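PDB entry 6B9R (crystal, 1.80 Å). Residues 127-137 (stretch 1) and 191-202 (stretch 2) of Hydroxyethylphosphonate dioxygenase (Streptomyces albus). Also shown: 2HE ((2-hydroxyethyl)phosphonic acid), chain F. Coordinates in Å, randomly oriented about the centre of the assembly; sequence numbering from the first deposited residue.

Stretch 1, residues 127-137: ISMLRVVEDDD
Stretch 2, residues 191-202: SFTARSADEPAY

Strand 127-129 and strand 191-194 run at 56° to one another, 6.7 Å apart at closest approach, and three backbone hydrogen bonds join the two stretches. Where Ser128 pairs with Tyr202 as an antiparallel non-hydrogen-bonded pair (CA-CA 4.0 Å), both side chains lie on the same sheet face, and Met129 N donates to Ala201 O (3.0 Å, 157°). Farther along, extended Val132 (phi/psi -106/129) forms a single bridge with Ala194 (-104/135; CA-CA 4.7 Å). Ala194 satisfies both of its backbone polar groups here: its N donates to Arg131 O at 2.8 Å, almost linearly (176°), and its O accepts from Val133 N at 2.9 Å (163°). The same carbonyl receives a CA-H...O contact from Val132 CA, 3.2 Å from Ala194 O.

Between these pairings Leu130 turns (-100/-8), and a water spans the gap, accepting from Arg131 N (3.2 Å) and donating to Phe192 O (2.8 Å).

Met129 (chi1 m, chi2 p) points toward stretch 2, packing its CG 3.6 Å from Phe192 CB and its CB 4.1 Å from Ala194 CB. Val132 (t) places CG2 4.0 Å from Ala197 CB. Thr193 OG1 lies 3.4 Å from Val133 CG2 and is hydrogen-bonded elsewhere in the structure, as are both terminal nitrogens of Arg131 and Arg195.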

ATOM      1  N   ILE A 127      22.533  -7.026 -18.038  1.00 18.86           N
ATOM      2  CA  ILE A 127      22.246  -8.079 -19.010  1.00 21.76           C
ATOM      3  C   ILE A 127      22.926  -7.736 -20.328  1.00 21.58           C
ATOM      4  O   ILE A 127      22.628  -6.703 -20.935  1.00 19.67           O
ATOM      5  CB  ILE A 127      20.737  -8.292 -19.237  1.00 19.18           C
ATOM      6  CG1 ILE A 127      19.996  -8.471 -17.899  1.00 18.70           C
ATOM      7  CG2 ILE A 127      20.529  -9.503 -20.147  1.00 20.11           C
ATOM      8  CD1 ILE A 127      18.494  -8.541 -18.028  1.00 21.31           C
ATOM      9  N   SER A 128      23.833  -8.599 -20.779  1.00 22.94           N
ATOM     10  CA  SER A 128      24.485  -8.384 -22.062  1.00 27.45           C
ATOM     11  C   SER A 128      23.699  -9.079 -23.162  1.00 24.37           C
ATOM     12  O   SER A 128      23.238 -10.210 -22.997  1.00 24.49           O
ATOM     13  CB  SER A 128      25.926  -8.892 -22.053  1.00 35.99           C
ATOM     14  OG  SER A 128      25.956 -10.297 -21.979  1.00 44.70           O
ATOM     15  N   MET A 129      23.555  -8.395 -24.293  1.00 21.84           N
ATOM     16  CA  MET A 129      22.909  -8.990 -25.452  1.00 22.39           C
ATOM     17  C   MET A 129      23.903  -9.900 -26.158  1.00 25.24           C
ATOM     18  O   MET A 129      24.941  -9.434 -26.641  1.00 24.56           O
ATOM     19  CB  MET A 129      22.402  -7.901 -26.392  1.00 27.56           C
ATOM     20  CG  MET A 129      21.085  -7.268 -25.969  1.00 21.50           C
ATOM     21  SD  MET A 129      21.214  -6.248 -24.481  1.00 22.53           S
ATOM     22  CE  MET A 129      20.476  -7.325 -23.246  1.00 20.18           C
ATOM     23  N   LEU A 130      23.599 -11.196 -26.212  1.00 26.55           N
ATOM     24  CA  LEU A 130      24.478 -12.151 -26.874  1.00 24.83           C
ATOM     25  C   LEU A 130      24.012 -12.523 -28.275  1.00 27.65           C
ATOM     26  O   LEU A 130      24.739 -13.229 -28.980  1.00 29.22           O
ATOM     27  CB  LEU A 130      24.612 -13.427 -26.033  1.00 25.01           C
ATOM     28  CG  LEU A 130      24.988 -13.250 -24.565  1.00 30.48           C
ATOM     29  CD1 LEU A 130      25.006 -14.607 -23.842  1.00 28.30           C
ATOM     30  CD2 LEU A 130      26.321 -12.523 -24.437  1.00 25.92           C
ATOM     31  N   ARG A 131      22.820 -12.092 -28.681  1.00 27.89           N
ATOM     32  CA  ARG A 131      22.290 -12.384 -30.007  1.00 32.46           C
ATOM     33  C   ARG A 131      22.491 -11.152 -30.881  1.00 26.01           C
ATOM     34  O   ARG A 131      22.042 -10.055 -30.529  1.00 28.17           O
ATOM     35  CB  ARG A 131      20.812 -12.775 -29.940  1.00 30.55           C
ATOM     36  CG  ARG A 131      20.170 -13.100 -31.287  1.00 26.43           C
ATOM     37  CD  ARG A 131      20.836 -14.293 -31.978  1.00 28.45           C
ATOM     38  NE  ARG A 131      20.919 -15.484 -31.126  1.00 31.93           N
ATOM     39  CZ  ARG A 131      19.919 -16.340 -30.927  1.00 36.21           C
ATOM     40  NH1 ARG A 131      18.739 -16.138 -31.503  1.00 32.41           N
ATOM     41  NH2 ARG A 131      20.093 -17.397 -30.138  1.00 37.29           N
ATOM     42  N   VAL A 132      23.147 -11.340 -32.023  1.00 27.00           N
ATOM     43  CA  VAL A 132      23.492 -10.256 -32.940  1.00 34.67           C
ATOM     44  C   VAL A 132      22.581 -10.334 -34.158  1.00 31.25           C
ATOM     45  O   VAL A 132      22.454 -11.398 -34.775  1.00 30.59           O
ATOM     46  CB  VAL A 132      24.968 -10.338 -33.362  1.00 36.54           C
ATOM     47  CG1 VAL A 132      25.247  -9.379 -34.510  1.00 40.65           C
ATOM     48  CG2 VAL A 132      25.874 -10.038 -32.178  1.00 27.55           C
ATOM     49  N   VAL A 133      21.952  -9.212 -34.506  1.00 27.42           N
ATOM     50  CA  VAL A 133      21.072  -9.153 -35.661  1.00 27.95           C
ATOM     51  C   VAL A 133      21.688  -8.231 -36.710  1.00 28.96           C
ATOM     52  O   VAL A 133      22.549  -7.392 -36.423  1.00 32.38           O
ATOM     53  CB  VAL A 133      19.653  -8.675 -35.303  1.00 27.12           C
ATOM     54  CG1 VAL A 133      18.959  -9.676 -34.367  1.00 30.19           C
ATOM     55  CG2 VAL A 133      19.711  -7.265 -34.711  1.00 28.40           C
ATOM     56  N   GLU A 134      21.212  -8.382 -37.942  1.00 29.40           N
ATOM     57  CA  GLU A 134      21.687  -7.584 -39.062  1.00 35.00           C
ATOM     58  C   GLU A 134      20.633  -6.633 -39.611  1.00 42.22           C
ATOM     59  O   GLU A 134      20.896  -5.942 -40.604  1.00 38.13           O
ATOM     60  CB  GLU A 134      22.198  -8.502 -40.181  1.00 39.14           C
ATOM     61  CG  GLU A 134      23.433  -9.293 -39.790  1.00 46.37           C
ATOM     62  CD  GLU A 134      24.028 -10.067 -40.945  1.00 64.63           C
ATOM     63  OE1 GLU A 134      23.258 -10.632 -41.754  1.00 69.95           O
ATOM     64  OE2 GLU A 134      25.272 -10.105 -41.046  1.00 71.71           O
ATOM     65  N   ASP A 135      19.449  -6.583 -39.008  1.00 37.65           N
ATOM     66  CA  ASP A 135      18.435  -5.607 -39.377  1.00 34.70           C
ATOM     67  C   ASP A 135      17.660  -5.224 -38.127  1.00 27.49           C
ATOM     68  O   ASP A 135      17.866  -5.787 -37.048  1.00 27.38           O
ATOM     69  CB  ASP A 135      17.494  -6.130 -40.475  1.00 31.79           C
ATOM     70  CG  ASP A 135      16.765  -7.410 -40.081  1.00 42.49           C
ATOM     71  OD1 ASP A 135      16.222  -7.498 -38.951  1.00 40.02           O
ATOM     72  OD2 ASP A 135      16.719  -8.334 -40.924  1.00 40.87           O
ATOM     73  N   ASP A 136      16.751  -4.265 -38.282  1.00 28.32           N
ATOM     74  CA  ASP A 136      15.879  -3.831 -37.200  1.00 29.44           C
ATOM     75  C   ASP A 136      14.438  -4.273 -37.435  1.00 31.05           C
ATOM     76  O   ASP A 136      13.498  -3.565 -37.075  1.00 26.34           O
ATOM     77  CB  ASP A 136      15.976  -2.320 -37.019  1.00 26.68           C
ATOM     78  CG  ASP A 136      17.421  -1.839 -36.957  1.00 37.60           C
ATOM     79  OD1 ASP A 136      18.283  -2.608 -36.481  1.00 31.90           O
ATOM     80  OD2 ASP A 136      17.703  -0.705 -37.402  1.00 40.84           O
ATOM     81  N   ASP A 137      14.262  -5.446 -38.040  1.00 29.48           N
ATOM     82  CA  ASP A 137      12.936  -6.002 -38.294  1.00 27.07           C
ATOM     83  C   ASP A 137      12.390  -6.630 -37.016  1.00 27.88           C
ATOM     84  O   ASP A 137      12.995  -7.578 -36.496  1.00 28.98           O
ATOM     85  CB  ASP A 137      13.013  -7.039 -39.415  1.00 29.55           C
ATOM     86  CG  ASP A 137      11.673  -7.735 -39.696  1.00 39.69           C
ATOM     87  OD1 ASP A 137      10.649  -7.443 -39.038  1.00 38.38           O
ATOM     88  OD2 ASP A 137      11.655  -8.598 -40.599  1.00 47.09           O
ATOM     89  N   SER A 191      12.125  -7.982 -25.903  1.00 23.98           N
ATOM     90  CA  SER A 191      13.391  -8.654 -26.170  1.00 28.05           C
ATOM     91  C   SER A 191      14.459  -7.613 -26.476  1.00 27.85           C
ATOM     92  O   SER A 191      14.164  -6.437 -26.710  1.00 21.44           O
ATOM     93  CB  SER A 191      13.265  -9.651 -27.325  1.00 27.69           C
ATOM     94  OG  SER A 191      14.408 -10.492 -27.394  1.00 28.45           O
ATOM     95  N   PHE A 192      15.717  -8.068 -26.475  1.00 22.02           N
ATOM     96  CA  PHE A 192      16.867  -7.227 -26.793  1.00 21.75           C
ATOM     97  C   PHE A 192      17.869  -8.015 -27.622  1.00 23.06           C
ATOM     98  O   PHE A 192      18.122  -9.190 -27.345  1.00 22.38           O
ATOM     99  CB  PHE A 192      17.593  -6.721 -25.542  1.00 21.27           C
ATOM    100  CG  PHE A 192      16.708  -6.072 -24.538  1.00 20.78           C
ATOM    101  CD1 PHE A 192      16.075  -6.837 -23.562  1.00 20.55           C
ATOM    102  CD2 PHE A 192      16.525  -4.697 -24.538  1.00 20.56           C
ATOM    103  CE1 PHE A 192      15.263  -6.246 -22.598  1.00 24.49           C
ATOM    104  CE2 PHE A 192      15.715  -4.090 -23.567  1.00 20.12           C
ATOM    105  CZ  PHE A 192      15.079  -4.873 -22.603  1.00 21.40           C
ATOM    106  N   THR A 193      18.438  -7.364 -28.638  1.00 22.55           N
ATOM    107  CA  THR A 193      19.530  -7.912 -29.430  1.00 23.03           C
ATOM    108  C   THR A 193      20.610  -6.847 -29.594  1.00 24.51           C
ATOM    109  O   THR A 193      20.407  -5.674 -29.272  1.00 22.65           O
ATOM    110  CB  THR A 193      19.057  -8.369 -30.818  1.00 24.71           C
ATOM    111  OG1 THR A 193      18.582  -7.232 -31.543  1.00 26.29           O
ATOM    112  CG2 THR A 193      17.933  -9.401 -30.712  1.00 24.60           C
ATOM    113  N   ALA A 194      21.766  -7.257 -30.119  1.00 23.88           N
ATOM    114  CA  ALA A 194      22.845  -6.335 -30.462  1.00 23.45           C
ATOM    115  C   ALA A 194      22.882  -6.143 -31.972  1.00 28.47           C
ATOM    116  O   ALA A 194      22.791  -7.118 -32.725  1.00 27.35           O
ATOM    117  CB  ALA A 194      24.203  -6.850 -29.974  1.00 23.49           C
ATOM    118  N   ARG A 195      23.027  -4.891 -32.411  1.00 25.74           N
ATOM    119  CA  ARG A 195      23.190  -4.608 -33.833  1.00 29.09           C
ATOM    120  C   ARG A 195      24.596  -4.899 -34.330  1.00 32.47           C
ATOM    121  O   ARG A 195      24.820  -4.887 -35.544  1.00 32.07           O
ATOM    122  CB  ARG A 195      22.850  -3.142 -34.136  1.00 30.91           C
ATOM    123  CG  ARG A 195      21.370  -2.834 -34.056  1.00 31.38           C
ATOM    124  CD  ARG A 195      21.025  -1.479 -34.663  1.00 25.63           C
ATOM    125  NE  ARG A 195      21.777  -0.375 -34.069  1.00 25.69           N
ATOM    126  CZ  ARG A 195      21.523   0.150 -32.872  1.00 31.66           C
ATOM    127  NH1 ARG A 195      22.257   1.160 -32.422  1.00 23.02           N
ATOM    128  NH2 ARG A 195      20.546  -0.347 -32.108  1.00 25.11           N
ATOM    129  N   SER A 196      25.541  -5.144 -33.434  1.00 33.77           N
ATOM    130  CA  SER A 196      26.917  -5.369 -33.835  1.00 39.86           C
ATOM    131  C   SER A 196      27.570  -6.325 -32.854  1.00 38.12           C
ATOM    132  O   SER A 196      27.229  -6.351 -31.669  1.00 40.07           O
ATOM    133  CB  SER A 196      27.704  -4.051 -33.903  1.00 42.45           C
ATOM    134  OG  SER A 196      29.094  -4.296 -34.006  1.00 44.21           O
ATOM    135  N   ALA A 197      28.511  -7.114 -33.360  1.00 39.79           N
ATOM    136  CA  ALA A 197      29.335  -7.959 -32.512  1.00 44.56           C
ATOM    137  C   ALA A 197      30.627  -7.275 -32.090  1.00 49.01           C
ATOM    138  O   ALA A 197      31.446  -7.896 -31.403  1.00 53.00           O
ATOM    139  CB  ALA A 197      29.657  -9.272 -33.231  1.00 53.44           C
ATOM    140  N   ASP A 198      30.815  -6.007 -32.456  1.00 50.05           N
ATOM    141  CA  ASP A 198      32.113  -5.354 -32.343  1.00 56.77           C
ATOM    142  C   ASP A 198      32.275  -4.488 -31.102  1.00 58.40           C
ATOM    143  O   ASP A 198      33.414  -4.255 -30.682  1.00 61.38           O
ATOM    144  CB  ASP A 198      32.373  -4.494 -33.583  1.00 59.85           C
ATOM    145  CG  ASP A 198      32.417  -5.315 -34.853  1.00 60.77           C
ATOM    146  OD1 ASP A 198      32.808  -6.500 -34.773  1.00 55.24           O
ATOM    147  OD2 ASP A 198      32.059  -4.779 -35.924  1.00 61.53           O
ATOM    148  N   GLU A 199      31.195  -3.997 -30.516  1.00 49.48           N
ATOM    149  CA  GLU A 199      31.284  -3.135 -29.350  1.00 43.42           C
ATOM    150  C   GLU A 199      30.371  -3.657 -28.252  1.00 32.85           C
ATOM    151  O   GLU A 199      29.454  -4.441 -28.518  1.00 31.94           O
ATOM    152  CB  GLU A 199      30.924  -1.684 -29.703  1.00 51.23           C
ATOM    153  CG  GLU A 199      29.746  -1.534 -30.627  1.00 58.89           C
ATOM    154  CD  GLU A 199      29.416  -0.080 -30.890  1.00 65.74           C
ATOM    155  OE1 GLU A 199      29.515   0.731 -29.942  1.00 64.65           O
ATOM    156  OE2 GLU A 199      29.067   0.248 -32.043  1.00 69.79           O
ATOM    157  N   PRO A 200      30.621  -3.271 -27.001  1.00 26.86           N
ATOM    158  CA  PRO A 200      29.758  -3.732 -25.907  1.00 29.34           C
ATOM    159  C   PRO A 200      28.304  -3.350 -26.151  1.00 27.87           C
ATOM    160  O   PRO A 200      27.996  -2.236 -26.581  1.00 26.99           O
ATOM    161  CB  PRO A 200      30.332  -3.015 -24.679  1.00 33.92           C
ATOM    162  CG  PRO A 200      31.770  -2.740 -25.044  1.00 24.05           C
ATOM    163  CD  PRO A 200      31.770  -2.483 -26.509  1.00 27.41           C
ATOM    164  N   ALA A 201      27.406  -4.295 -25.882  1.00 24.59           N
ATOM    165  CA  ALA A 201      25.970  -4.073 -26.053  1.00 26.99           C
ATOM    166  C   ALA A 201      25.271  -4.719 -24.870  1.00 22.89           C
ATOM    167  O   ALA A 201      25.208  -5.950 -24.791  1.00 21.90           O
ATOM    168  CB  ALA A 201      25.464  -4.653 -27.374  1.00 26.15           C
ATOM    169  N   TYR A 202      24.779  -3.901 -23.942  1.00 20.88           N
ATOM    170  CA  TYR A 202      24.148  -4.441 -22.746  1.00 20.55           C
ATOM    171  C   TYR A 202      23.169  -3.418 -22.188  1.00 21.14           C
ATOM    172  O   TYR A 202      23.079  -2.286 -22.666  1.00 21.09           O
ATOM    173  CB  TYR A 202      25.192  -4.854 -21.706  1.00 20.31           C
ATOM    174  CG  TYR A 202      26.083  -3.748 -21.170  1.00 24.59           C
ATOM    175  CD1 TYR A 202      27.277  -3.420 -21.803  1.00 28.95           C
ATOM    176  CD2 TYR A 202      25.750  -3.062 -20.010  1.00 29.64           C
ATOM    177  CE1 TYR A 202      28.101  -2.425 -21.309  1.00 29.89           C
ATOM    178  CE2 TYR A 202      26.570  -2.062 -19.510  1.00 30.66           C
ATOM    179  CZ  TYR A 202      27.743  -1.748 -20.163  1.00 31.23           C
ATOM    180  OH  TYR A 202      28.569  -0.758 -19.667  1.00 29.15           O
TER
HETATM  181  O3  2HE F 502      13.138  -9.967 -19.179  1.00 33.13           O
HETATM  182  P   2HE F 502      14.129 -10.756 -19.958  1.00 44.39           P
HETATM  183  O1  2HE F 502      13.387 -11.615 -21.099  1.00 27.80           O
HETATM  184  O2  2HE F 502      14.980 -11.744 -19.002  1.00 35.34           O
HETATM  185  CA  2HE F 502      15.224  -9.536 -20.719  1.00 39.72           C
HETATM  186  CB  2HE F 502      15.451  -8.431 -19.691  1.00 40.58           C
HETATM  187  O4  2HE F 502      14.323  -7.545 -19.610  1.00 36.78           O
HETATM  188  O   HOH W   1      20.464 -10.781 -27.043  1.00 19.10           O